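Local coordinates for lipoteichoic acid primase (Listeria monocytogenes, PDB 4UOP), which is a sulfatase-family protein, represented here by its extracellular catalytic domain with a bound magnesium ion, at residues L72-L86 with L247-L261. Residues are numbered along the deposited sequence; the frame is centred on the assembly and turned at random.
Sequences LTNVKINGQSITPTL and LGNYFEAVHYADKQL
D258 OD1 takes the backbone N-H of T85 at 2.9 Å on its syn lone pair, while its twin OD2 takes L86 N at 3.1 Å in the same syn manner. A carboxylate on helix 246-271 thus receives two first-turn amides of helix 84-89, those of T85 and L86, tying that helix start to the long helix of this sulfatase-like α/β domain. With CG anti to the backbone N (chi1 174°), D258 carries its carboxylate to the start of helix 84-89. Hydroxyl T85 OG1 lies within reach of both D258 O (2.9 Å) and D258 OD1, and its single proton could go to either. The N-H dipoles of a helix start probably favour the charged form of the buried D258. T83 CB packs against D258 OD2 and P84 CD against D258 OD1.

One turn earlier, H255 ND1 donates to I82 O (3.1 Å, N-H...O angle 147°), standing above the carbonyl plane. Beyond it the type I' hairpin 76-81 and its flanks pack against the F251 side chain. I82, I77 and L72 each cross this side chain at about a right angle: I82 CG2 meets F251 CD1, I77 CD1 meets F251 CE2 (3.9 Å) and L72 CD2 meets F251 CZ. L72 forks at its end, its other methyl, CD1, touching Y250 CE2 at 3.6 Å. V254 CG1 touches both T83 CG2 and I82 CG2.

Y250, whose side chain lies about 10 Å from the magnesium ion, is hydrogen-bonded through OH to S67 O; a water gives one hydrogen to that same OH (2.7 Å) and the other to L72 O.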
loop_
_atom_site.group_PDB
_atom_site.type_symbol
_atom_site.label_atom_id
_atom_site.label_comp_id
_atom_site.label_asym_id
_atom_site.label_seq_id
_atom_site.Cartn_x
_atom_site.Cartn_y
_atom_site.Cartn_z
ATOM N N LEU B 72 11.894 13.266 17.969
ATOM C CA LEU B 72 12.361 12.458 19.106
ATOM C C LEU B 72 13.879 12.280 19.089
ATOM O O LEU B 72 14.394 11.223 19.420
ATOM C CB LEU B 72 11.637 11.110 19.116
ATOM C CG LEU B 72 10.115 11.194 19.285
ATOM C CD1 LEU B 72 9.482 9.831 19.077
ATOM C CD2 LEU B 72 9.734 11.738 20.660
ATOM N N THR B 73 14.588 13.306 18.652
ATOM C CA THR B 73 16.024 13.380 18.791
ATOM C C THR B 73 16.338 14.658 19.538
ATOM O O THR B 73 15.483 15.536 19.661
ATOM C CB THR B 73 16.758 13.386 17.441
ATOM O OG1 THR B 73 16.414 14.572 16.720
ATOM C CG2 THR B 73 16.410 12.149 16.623
ATOM N N ASN B 74 17.560 14.761 20.056
ATOM C CA ASN B 74 17.956 15.905 20.881
ATOM C C ASN B 74 16.982 16.123 22.040
ATOM O O ASN B 74 16.567 17.248 22.340
ATOM C CB ASN B 74 18.122 17.170 20.020
ATOM C CG ASN B 74 19.253 18.065 20.515
ATOM O OD1 ASN B 74 19.531 18.123 21.713
ATOM N ND2 ASN B 74 19.926 18.751 19.591
ATOM N N VAL B 75 16.619 15.016 22.673
ATOM C CA VAL B 75 15.707 14.976 23.806
ATOM C C VAL B 75 16.514 14.568 25.030
ATOM O O VAL B 75 17.451 13.787 24.919
ATOM C CB VAL B 75 14.568 13.954 23.529
ATOM C CG1 VAL B 75 13.946 13.423 24.812
ATOM C CG2 VAL B 75 13.501 14.586 22.636
ATOM N N LYS B 76 16.158 15.122 26.188
ATOM C CA LYS B 76 16.746 14.712 27.464
ATOM C C LYS B 76 15.647 14.170 28.367
ATOM O O LYS B 76 14.592 14.790 28.495
ATOM C CB LYS B 76 17.415 15.894 28.158
ATOM C CG LYS B 76 18.769 16.262 27.602
ATOM C CD LYS B 76 19.350 17.445 28.358
ATOM C CE LYS B 76 20.727 17.811 27.839
ATOM N NZ LYS B 76 21.724 16.727 28.056
ATOM N N ILE B 77 15.890 13.007 28.970
ATOM C CA ILE B 77 14.975 12.410 29.939
ATOM C C ILE B 77 15.653 12.507 31.304
ATOM O O ILE B 77 16.620 11.797 31.563
ATOM C CB ILE B 77 14.688 10.922 29.624
ATOM C CG1 ILE B 77 14.134 10.740 28.205
ATOM C CG2 ILE B 77 13.726 10.330 30.645
ATOM C CD1 ILE B 77 12.806 11.413 27.939
ATOM N N ASN B 78 15.165 13.411 32.154
ATOM C CA ASN B 78 15.767 13.670 33.469
ATOM C C ASN B 78 17.272 13.900 33.368
ATOM O O ASN B 78 18.058 13.242 34.044
ATOM C CB ASN B 78 15.474 12.515 34.449
ATOM C CG ASN B 78 13.999 12.380 34.787
ATOM O OD1 ASN B 78 13.210 13.301 34.580
ATOM N ND2 ASN B 78 13.621 11.223 35.324
ATOM N N GLY B 79 17.666 14.809 32.485
ATOM C CA GLY B 79 19.077 15.110 32.259
ATOM C C GLY B 79 19.851 14.128 31.387
ATOM O O GLY B 79 20.998 14.399 31.047
ATOM N N GLN B 80 19.248 12.996 31.018
ATOM C CA GLN B 80 19.931 11.980 30.201
ATOM C C GLN B 80 19.637 12.198 28.704
ATOM O O GLN B 80 18.483 12.093 28.278
ATOM C CB GLN B 80 19.471 10.577 30.600
ATOM C CG GLN B 80 19.606 10.224 32.082
ATOM C CD GLN B 80 18.687 9.087 32.493
ATOM O OE1 GLN B 80 19.086 7.926 32.497
ATOM N NE2 GLN B 80 17.432 9.413 32.802
ATOM N N SER B 81 20.675 12.486 27.914
ATOM C CA SER B 81 20.512 12.708 26.476
ATOM C C SER B 81 20.186 11.406 25.776
ATOM O O SER B 81 20.860 10.398 25.985
ATOM C CB SER B 81 21.783 13.293 25.867
ATOM O OG SER B 81 21.956 14.628 26.281
ATOM N N ILE B 82 19.179 11.431 24.917
ATOM C CA ILE B 82 18.796 10.237 24.176
ATOM C C ILE B 82 19.715 10.030 22.974
ATOM O O ILE B 82 20.123 8.903 22.704
ATOM C CB ILE B 82 17.321 10.309 23.725
ATOM C CG1 ILE B 82 16.399 10.398 24.950
ATOM C CG2 ILE B 82 16.939 9.111 22.859
ATOM C CD1 ILE B 82 16.497 9.225 25.906
ATOM N N THR B 83 20.027 11.108 22.246
ATOM C CA THR B 83 20.890 11.016 21.075
ATOM C C THR B 83 22.092 11.952 21.177
ATOM O O THR B 83 22.247 12.840 20.342
ATOM C CB THR B 83 20.119 11.349 19.764
ATOM O OG1 THR B 83 19.606 12.677 19.830
ATOM C CG2 THR B 83 18.971 10.381 19.526
ATOM N N PRO B 84 22.967 11.742 22.171
ATOM C CA PRO B 84 24.143 12.604 22.293
ATOM C C PRO B 84 25.092 12.585 21.077
ATOM O O PRO B 84 25.690 13.605 20.788
ATOM C CB PRO B 84 24.852 12.087 23.556
ATOM C CG PRO B 84 24.372 10.684 23.707
ATOM C CD PRO B 84 22.974 10.655 23.166
ATOM N N THR B 85 25.218 11.462 20.370
ATOM C CA THR B 85 26.052 11.425 19.144
ATOM C C THR B 85 25.511 12.411 18.120
ATOM O O THR B 85 26.269 13.223 17.588
ATOM C CB THR B 85 26.137 10.010 18.526
ATOM O OG1 THR B 85 26.744 9.121 19.458
ATOM C CG2 THR B 85 26.971 9.990 17.235
ATOM N N LEU B 86 24.216 12.357 17.838
ATOM C CA LEU B 86 23.620 13.258 16.835
ATOM C C LEU B 86 23.678 14.698 17.314
ATOM O O LEU B 86 23.950 15.594 16.542
ATOM C CB LEU B 86 22.175 12.869 16.509
ATOM C CG LEU B 86 21.938 11.505 15.852
ATOM C CD1 LEU B 86 20.471 11.368 15.423
ATOM C CD2 LEU B 86 22.872 11.268 14.685
ATOM N N LEU B 247 6.987 4.003 23.931
ATOM C CA LEU B 247 7.876 5.157 23.818
ATOM C C LEU B 247 9.117 4.999 24.679
ATOM O O LEU B 247 10.219 5.388 24.278
ATOM C CB LEU B 247 7.165 6.483 24.133
ATOM C CG LEU B 247 8.026 7.749 23.974
ATOM C CD1 LEU B 247 8.492 7.912 22.534
ATOM C CD2 LEU B 247 7.286 9.004 24.414
ATOM N N GLY B 248 8.949 4.418 25.864
ATOM C CA GLY B 248 10.100 4.159 26.718
ATOM C C GLY B 248 11.068 3.195 26.074
ATOM O O GLY B 248 12.277 3.443 26.037
ATOM N N ASN B 249 10.547 2.107 25.525
ATOM C CA ASN B 249 11.380 1.135 24.844
ATOM C C ASN B 249 12.044 1.762 23.619
ATOM O O ASN B 249 13.205 1.481 23.338
ATOM C CB ASN B 249 10.573 -0.096 24.448
ATOM C CG ASN B 249 10.051 -0.856 25.661
ATOM O OD1 ASN B 249 10.637 -0.797 26.734
ATOM N ND2 ASN B 249 8.949 -1.551 25.491
ATOM N N TYR B 250 11.303 2.622 22.934
ATOM C CA TYR B 250 11.811 3.352 21.773
ATOM C C TYR B 250 13.012 4.181 22.172
ATOM O O TYR B 250 14.048 4.106 21.534
ATOM C CB TYR B 250 10.729 4.246 21.190
ATOM C CG TYR B 250 11.196 5.101 20.043
ATOM C CD1 TYR B 250 11.336 4.565 18.762
ATOM C CD2 TYR B 250 11.498 6.429 20.235
ATOM C CE1 TYR B 250 11.757 5.345 17.701
ATOM C CE2 TYR B 250 11.921 7.219 19.183
ATOM C CZ TYR B 250 12.036 6.672 17.919
ATOM O OH TYR B 250 12.465 7.471 16.888
ATOM N N PHE B 251 12.900 4.917 23.273
ATOM C CA PHE B 251 14.018 5.732 23.749
ATOM C C PHE B 251 15.266 4.917 24.128
ATOM O O PHE B 251 16.389 5.345 23.850
ATOM C CB PHE B 251 13.603 6.608 24.935
ATOM C CG PHE B 251 12.791 7.828 24.574
ATOM C CD1 PHE B 251 13.044 8.580 23.429
ATOM C CD2 PHE B 251 11.781 8.251 25.425
ATOM C CE1 PHE B 251 12.297 9.704 23.147
ATOM C CE2 PHE B 251 11.023 9.368 25.137
ATOM C CZ PHE B 251 11.276 10.096 23.994
ATOM N N GLU B 252 15.098 3.757 24.766
ATOM C CA GLU B 252 16.245 2.889 25.064
ATOM C C GLU B 252 16.919 2.413 23.767
ATOM O O GLU B 252 18.141 2.353 23.676
ATOM C CB GLU B 252 15.843 1.643 25.848
ATOM C CG GLU B 252 15.184 1.913 27.183
ATOM C CD GLU B 252 16.145 2.334 28.283
ATOM O OE1 GLU B 252 17.380 2.453 28.059
ATOM O OE2 GLU B 252 15.633 2.529 29.407
ATOM N N ALA B 253 16.109 2.062 22.779
ATOM C CA ALA B 253 16.626 1.506 21.524
ATOM C C ALA B 253 17.325 2.569 20.696
ATOM O O ALA B 253 18.402 2.316 20.147
ATOM C CB ALA B 253 15.519 0.872 20.714
ATOM N N VAL B 254 16.727 3.745 20.614
ATOM C CA VAL B 254 17.350 4.861 19.892
ATOM C C VAL B 254 18.662 5.268 20.578
ATOM O O VAL B 254 19.653 5.536 19.912
ATOM C CB VAL B 254 16.379 6.043 19.776
ATOM C CG1 VAL B 254 17.103 7.317 19.377
ATOM C CG2 VAL B 254 15.275 5.696 18.780
ATOM N N HIS B 255 18.676 5.266 21.915
ATOM C CA HIS B 255 19.870 5.600 22.649
ATOM C C HIS B 255 20.972 4.581 22.383
ATOM O O HIS B 255 22.117 4.949 22.203
ATOM C CB HIS B 255 19.586 5.692 24.152
ATOM C CG HIS B 255 20.794 6.025 24.964
ATOM N ND1 HIS B 255 21.320 7.296 25.022
ATOM C CD2 HIS B 255 21.598 5.248 25.723
ATOM C CE1 HIS B 255 22.380 7.290 25.813
ATOM N NE2 HIS B 255 22.573 6.059 26.244
ATOM N N TYR B 256 20.622 3.297 22.378
ATOM C CA TYR B 256 21.572 2.254 22.047
ATOM C C TYR B 256 22.124 2.458 20.621
ATOM O O TYR B 256 23.336 2.424 20.395
ATOM C CB TYR B 256 20.934 0.874 22.180
ATOM C CG TYR B 256 21.809 -0.203 21.619
ATOM C CD1 TYR B 256 22.872 -0.727 22.364
ATOM C CD2 TYR B 256 21.631 -0.665 20.302
ATOM C CE1 TYR B 256 23.702 -1.692 21.821
ATOM C CE2 TYR B 256 22.453 -1.628 19.765
ATOM C CZ TYR B 256 23.487 -2.141 20.528
ATOM O OH TYR B 256 24.317 -3.088 19.965
ATOM N N ALA B 257 21.226 2.661 19.675
ATOM C CA ALA B 257 21.624 2.831 18.280
ATOM C C ALA B 257 22.541 4.056 18.111
ATOM O O ALA B 257 23.548 3.989 17.406
ATOM C CB ALA B 257 20.394 2.936 17.398
ATOM N N ASP B 258 22.196 5.156 18.763
ATOM C CA ASP B 258 23.005 6.375 18.740
ATOM C C ASP B 258 24.380 6.154 19.397
ATOM O O ASP B 258 25.410 6.628 18.898
ATOM C CB ASP B 258 22.242 7.520 19.396
ATOM C CG ASP B 258 23.066 8.781 19.552
ATOM O OD1 ASP B 258 23.874 8.887 20.520
ATOM O OD2 ASP B 258 22.882 9.704 18.712
ATOM N N LYS B 259 24.408 5.413 20.505
ATOM C CA LYS B 259 25.686 5.065 21.136
ATOM C C LYS B 259 26.611 4.294 20.187
ATOM O O LYS B 259 27.796 4.606 20.074
ATOM C CB LYS B 259 25.445 4.236 22.389
ATOM C CG LYS B 259 26.712 3.847 23.132
ATOM C CD LYS B 259 26.332 3.268 24.483
ATOM C CE LYS B 259 27.537 2.813 25.287
ATOM N NZ LYS B 259 27.700 1.347 25.151
ATOM N N GLN B 260 26.075 3.273 19.528
ATOM C CA GLN B 260 26.870 2.427 18.649
ATOM C C GLN B 260 27.315 3.212 17.426
ATOM O O GLN B 260 28.436 3.041 16.963
ATOM C CB GLN B 260 26.110 1.159 18.249
ATOM C CG GLN B 260 25.841 0.214 19.431
ATOM C CD GLN B 260 27.095 -0.121 20.225
ATOM O OE1 GLN B 260 28.178 -0.288 19.662
ATOM N NE2 GLN B 260 26.946 -0.247 21.539
ATOM N N LEU B 261 26.462 4.103 16.945
ATOM C CA LEU B 261 26.859 5.021 15.862
ATOM C C LEU B 261 28.051 5.889 16.270
ATOM O O LEU B 261 29.008 6.041 15.511
ATOM C CB LEU B 261 25.690 5.900 15.450
ATOM C CG LEU B 261 25.978 6.857 14.284
ATOM C CD1 LEU B 261 26.249 6.084 12.997
ATOM C CD2 LEU B 261 24.823 7.827 14.110
HETATM O O HOH W 1 14.371 9.338 17.014
#